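Glutamyl-tRNA synthetase, cytoplasmic (Saccharomyces cerevisiae, PDB 2HRA) attaches glutamate to tRNA(Glu) in an ATP-dependent two-step reaction, and through this N-terminal GST-fold domain joins a complex with the cofactor Arc1p and methionyl-tRNA synthetase. Local coordinates at residues Y135-L146 with W167-G178. Numbering follows the deposited sequence.
Sequences YSAADVACWGAL and WYTLLEMDPIFG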
# COMPACT_ATOMS: atom_id res chain seq x y z
N TYR A 135 6.13 12.28 -1.79
CA TYR A 135 5.60 11.07 -2.46
C TYR A 135 4.14 11.29 -2.81
O TYR A 135 3.47 12.23 -2.32
CB TYR A 135 5.80 9.76 -1.66
CG TYR A 135 5.18 9.78 -0.27
CD1 TYR A 135 3.79 9.69 -0.09
CD2 TYR A 135 5.97 9.89 0.85
CE1 TYR A 135 3.24 9.74 1.18
CE2 TYR A 135 5.41 9.93 2.12
CZ TYR A 135 4.06 9.86 2.28
OH TYR A 135 3.52 9.92 3.56
N SER A 136 3.65 10.45 -3.71
CA SER A 136 2.27 10.51 -4.16
C SER A 136 1.60 9.15 -3.98
O SER A 136 2.21 8.18 -3.52
CB SER A 136 2.24 10.90 -5.65
OG SER A 136 2.69 9.80 -6.43
N ALA A 137 0.35 9.10 -4.38
CA ALA A 137 -0.45 7.88 -4.38
C ALA A 137 0.21 6.81 -5.20
O ALA A 137 0.02 5.62 -4.93
CB ALA A 137 -1.91 8.18 -4.91
N ALA A 138 0.94 7.21 -6.23
CA ALA A 138 1.66 6.22 -7.03
C ALA A 138 2.63 5.41 -6.14
O ALA A 138 2.73 4.18 -6.24
CB ALA A 138 2.41 6.93 -8.20
N ASP A 139 3.38 6.12 -5.30
CA ASP A 139 4.35 5.50 -4.42
C ASP A 139 3.64 4.61 -3.40
O ASP A 139 4.13 3.54 -3.06
CB ASP A 139 5.17 6.59 -3.69
CG ASP A 139 5.95 7.45 -4.64
OD1 ASP A 139 5.49 8.59 -4.91
OD2 ASP A 139 7.00 6.98 -5.14
N VAL A 140 2.49 5.05 -2.91
CA VAL A 140 1.78 4.31 -1.86
C VAL A 140 1.30 2.98 -2.39
O VAL A 140 1.46 1.94 -1.76
CB VAL A 140 0.60 5.16 -1.30
CG1 VAL A 140 -0.24 4.39 -0.34
CG2 VAL A 140 1.14 6.44 -0.65
N ALA A 141 0.74 3.02 -3.58
CA ALA A 141 0.24 1.82 -4.20
C ALA A 141 1.36 0.85 -4.54
O ALA A 141 1.21 -0.36 -4.30
CB ALA A 141 -0.59 2.18 -5.45
N CYS A 142 2.48 1.35 -5.08
CA CYS A 142 3.57 0.46 -5.46
C CYS A 142 4.29 -0.08 -4.24
O CYS A 142 4.69 -1.25 -4.22
CB CYS A 142 4.53 1.12 -6.45
SG CYS A 142 3.80 1.46 -8.08
N TRP A 143 4.43 0.74 -3.21
CA TRP A 143 5.09 0.27 -2.00
C TRP A 143 4.28 -0.81 -1.30
O TRP A 143 4.81 -1.86 -0.93
CB TRP A 143 5.37 1.39 -1.02
CG TRP A 143 6.43 1.01 0.01
CD1 TRP A 143 7.74 1.29 -0.08
CD2 TRP A 143 6.24 0.33 1.27
NE1 TRP A 143 8.39 0.82 1.03
CE2 TRP A 143 7.50 0.22 1.87
CE3 TRP A 143 5.13 -0.22 1.94
CZ2 TRP A 143 7.70 -0.41 3.11
CZ3 TRP A 143 5.32 -0.83 3.15
CH2 TRP A 143 6.59 -0.91 3.74
N GLY A 144 2.99 -0.55 -1.13
CA GLY A 144 2.06 -1.53 -0.55
C GLY A 144 2.03 -2.83 -1.32
O GLY A 144 2.13 -3.91 -0.73
N ALA A 145 1.94 -2.74 -2.64
CA ALA A 145 1.96 -3.93 -3.49
C ALA A 145 3.22 -4.76 -3.23
O ALA A 145 3.14 -5.99 -3.05
CB ALA A 145 1.84 -3.53 -4.97
N LEU A 146 4.39 -4.13 -3.19
CA LEU A 146 5.64 -4.91 -3.00
C LEU A 146 5.77 -5.46 -1.57
O LEU A 146 6.29 -6.58 -1.36
CB LEU A 146 6.88 -4.08 -3.40
CG LEU A 146 6.94 -3.64 -4.89
CD1 LEU A 146 8.11 -2.66 -5.10
CD2 LEU A 146 7.07 -4.82 -5.84
N TRP A 167 14.53 3.34 -3.15
CA TRP A 167 13.19 3.93 -2.96
C TRP A 167 12.36 3.18 -1.90
O TRP A 167 11.67 3.82 -1.12
CB TRP A 167 12.47 3.97 -4.31
CG TRP A 167 11.00 4.13 -4.30
CD1 TRP A 167 10.30 5.30 -4.38
CD2 TRP A 167 10.02 3.08 -4.31
NE1 TRP A 167 8.95 5.03 -4.43
CE2 TRP A 167 8.76 3.68 -4.37
CE3 TRP A 167 10.10 1.68 -4.32
CZ2 TRP A 167 7.56 2.94 -4.40
CZ3 TRP A 167 8.90 0.93 -4.33
CH2 TRP A 167 7.67 1.56 -4.36
N TYR A 168 12.41 1.85 -1.91
CA TYR A 168 11.66 1.02 -0.96
C TYR A 168 12.19 1.24 0.47
O TYR A 168 11.42 1.45 1.42
CB TYR A 168 11.69 -0.47 -1.37
CG TYR A 168 10.81 -1.36 -0.49
CD1 TYR A 168 9.54 -1.71 -0.89
CD2 TYR A 168 11.27 -1.84 0.74
CE1 TYR A 168 8.71 -2.49 -0.07
CE2 TYR A 168 10.46 -2.63 1.55
CZ TYR A 168 9.18 -2.94 1.14
OH TYR A 168 8.35 -3.71 1.92
N THR A 169 13.51 1.22 0.63
CA THR A 169 14.15 1.51 1.91
C THR A 169 13.87 2.93 2.42
O THR A 169 13.62 3.12 3.62
CB THR A 169 15.64 1.28 1.79
OG1 THR A 169 15.82 -0.07 1.36
CG2 THR A 169 16.38 1.51 3.12
N LEU A 170 13.89 3.90 1.52
CA LEU A 170 13.57 5.27 1.90
C LEU A 170 12.20 5.29 2.56
O LEU A 170 12.05 5.69 3.72
CB LEU A 170 13.57 6.20 0.69
CG LEU A 170 13.24 7.66 1.01
CD1 LEU A 170 14.21 8.27 2.05
CD2 LEU A 170 13.25 8.42 -0.30
N LEU A 171 11.20 4.82 1.81
CA LEU A 171 9.82 4.80 2.30
C LEU A 171 9.64 3.93 3.55
O LEU A 171 8.90 4.30 4.45
CB LEU A 171 8.85 4.40 1.18
CG LEU A 171 8.67 5.48 0.11
CD1 LEU A 171 7.93 4.95 -1.11
CD2 LEU A 171 7.95 6.73 0.67
N GLU A 172 10.35 2.80 3.62
CA GLU A 172 10.28 1.93 4.78
C GLU A 172 10.72 2.63 6.09
O GLU A 172 10.17 2.36 7.14
CB GLU A 172 11.10 0.66 4.54
CG GLU A 172 11.01 -0.39 5.63
CD GLU A 172 11.94 -1.56 5.36
OE1 GLU A 172 11.46 -2.70 5.33
OE2 GLU A 172 13.16 -1.33 5.15
N MET A 173 11.70 3.53 6.01
CA MET A 173 12.13 4.31 7.18
C MET A 173 11.08 5.33 7.67
O MET A 173 11.23 5.91 8.74
CB MET A 173 13.44 5.05 6.88
CG MET A 173 14.63 4.15 6.65
SD MET A 173 16.15 5.06 6.25
CE MET A 173 15.67 6.07 4.85
N ASP A 174 10.05 5.57 6.86
CA ASP A 174 8.94 6.41 7.22
C ASP A 174 7.91 5.48 7.89
O ASP A 174 7.31 4.64 7.22
CB ASP A 174 8.38 7.04 5.94
CG ASP A 174 7.26 8.04 6.18
OD1 ASP A 174 6.63 7.97 7.24
OD2 ASP A 174 7.00 8.90 5.29
N PRO A 175 7.68 5.65 9.21
CA PRO A 175 6.77 4.79 9.98
C PRO A 175 5.39 4.59 9.37
O PRO A 175 4.76 3.52 9.53
CB PRO A 175 6.61 5.54 11.30
CG PRO A 175 7.74 6.45 11.40
CD PRO A 175 8.23 6.74 10.03
N ILE A 176 4.90 5.64 8.72
CA ILE A 176 3.61 5.58 8.03
C ILE A 176 3.56 4.35 7.13
O ILE A 176 2.51 3.72 7.05
CB ILE A 176 3.31 6.86 7.22
CG1 ILE A 176 2.76 7.94 8.16
CG2 ILE A 176 2.29 6.57 6.11
CD1 ILE A 176 2.91 9.39 7.69
N PHE A 177 4.68 4.04 6.47
CA PHE A 177 4.82 2.84 5.60
C PHE A 177 5.39 1.68 6.38
O PHE A 177 4.81 0.61 6.45
CB PHE A 177 5.79 3.10 4.45
CG PHE A 177 5.28 4.04 3.41
CD1 PHE A 177 5.09 5.39 3.70
CD2 PHE A 177 5.00 3.58 2.14
CE1 PHE A 177 4.61 6.25 2.74
CE2 PHE A 177 4.53 4.43 1.16
CZ PHE A 177 4.33 5.77 1.46
N GLY A 178 6.57 1.89 6.95
CA GLY A 178 7.36 0.81 7.52
C GLY A 178 6.85 0.17 8.80
O GLY A 178 7.31 -0.93 9.15
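Trp167 NE1 donates to Asp139 OD2 at 2.8 Å, meeting the buried carboxylate on its anti side and close to the indole plane. Ile129 N also donates to Asp139 OD2, while Asp139 OD1 takes Ser136 N (2.9 Å); with Ser136 OG accepting from Ala138 N this makes a capping box at the start of helix 137-148. This capping box matches the N-capping box familiar from the C-terminal half of GST folds; here its aspartate also ties in Trp167 of helix 162-172, and both carboxylate oxygens are gripped. The other indole bond, nearly straight at 170°, runs from Trp143 NE1 to Tyr168 O at 3.1 Å, in the carbonyl plane on a lone pair, although that oxygen already accepts from Glu172 N. With CG of Trp143 trans to the backbone N (chi1 -161°), its indole projects into a hole formed by Tyr168, Leu171, Phe177 and Gly178. Tyr168 lies over one face as an offset stack, planes 12° apart; Phe177 turns its edge to the opposite face and sets CB 4.0 Å above the six-membered ring's centroid. Phe177 also points its edge at the face of Tyr135 (Phe177 CE1 to Tyr135 CZ, 3.7 Å), and Trp167 fits among Asp139, Cys142, Trp143 and Leu146. A leucine in place of Trp143 would probably leave Tyr168 and Phe177 without the flat partner between them and remove a donor from Tyr168 O. Their N-H bonds thus fix both indoles within an aromatic cluster, joining helix 137-148 almost at right angles to helix 162-172, part of the Arc1p-interacting region.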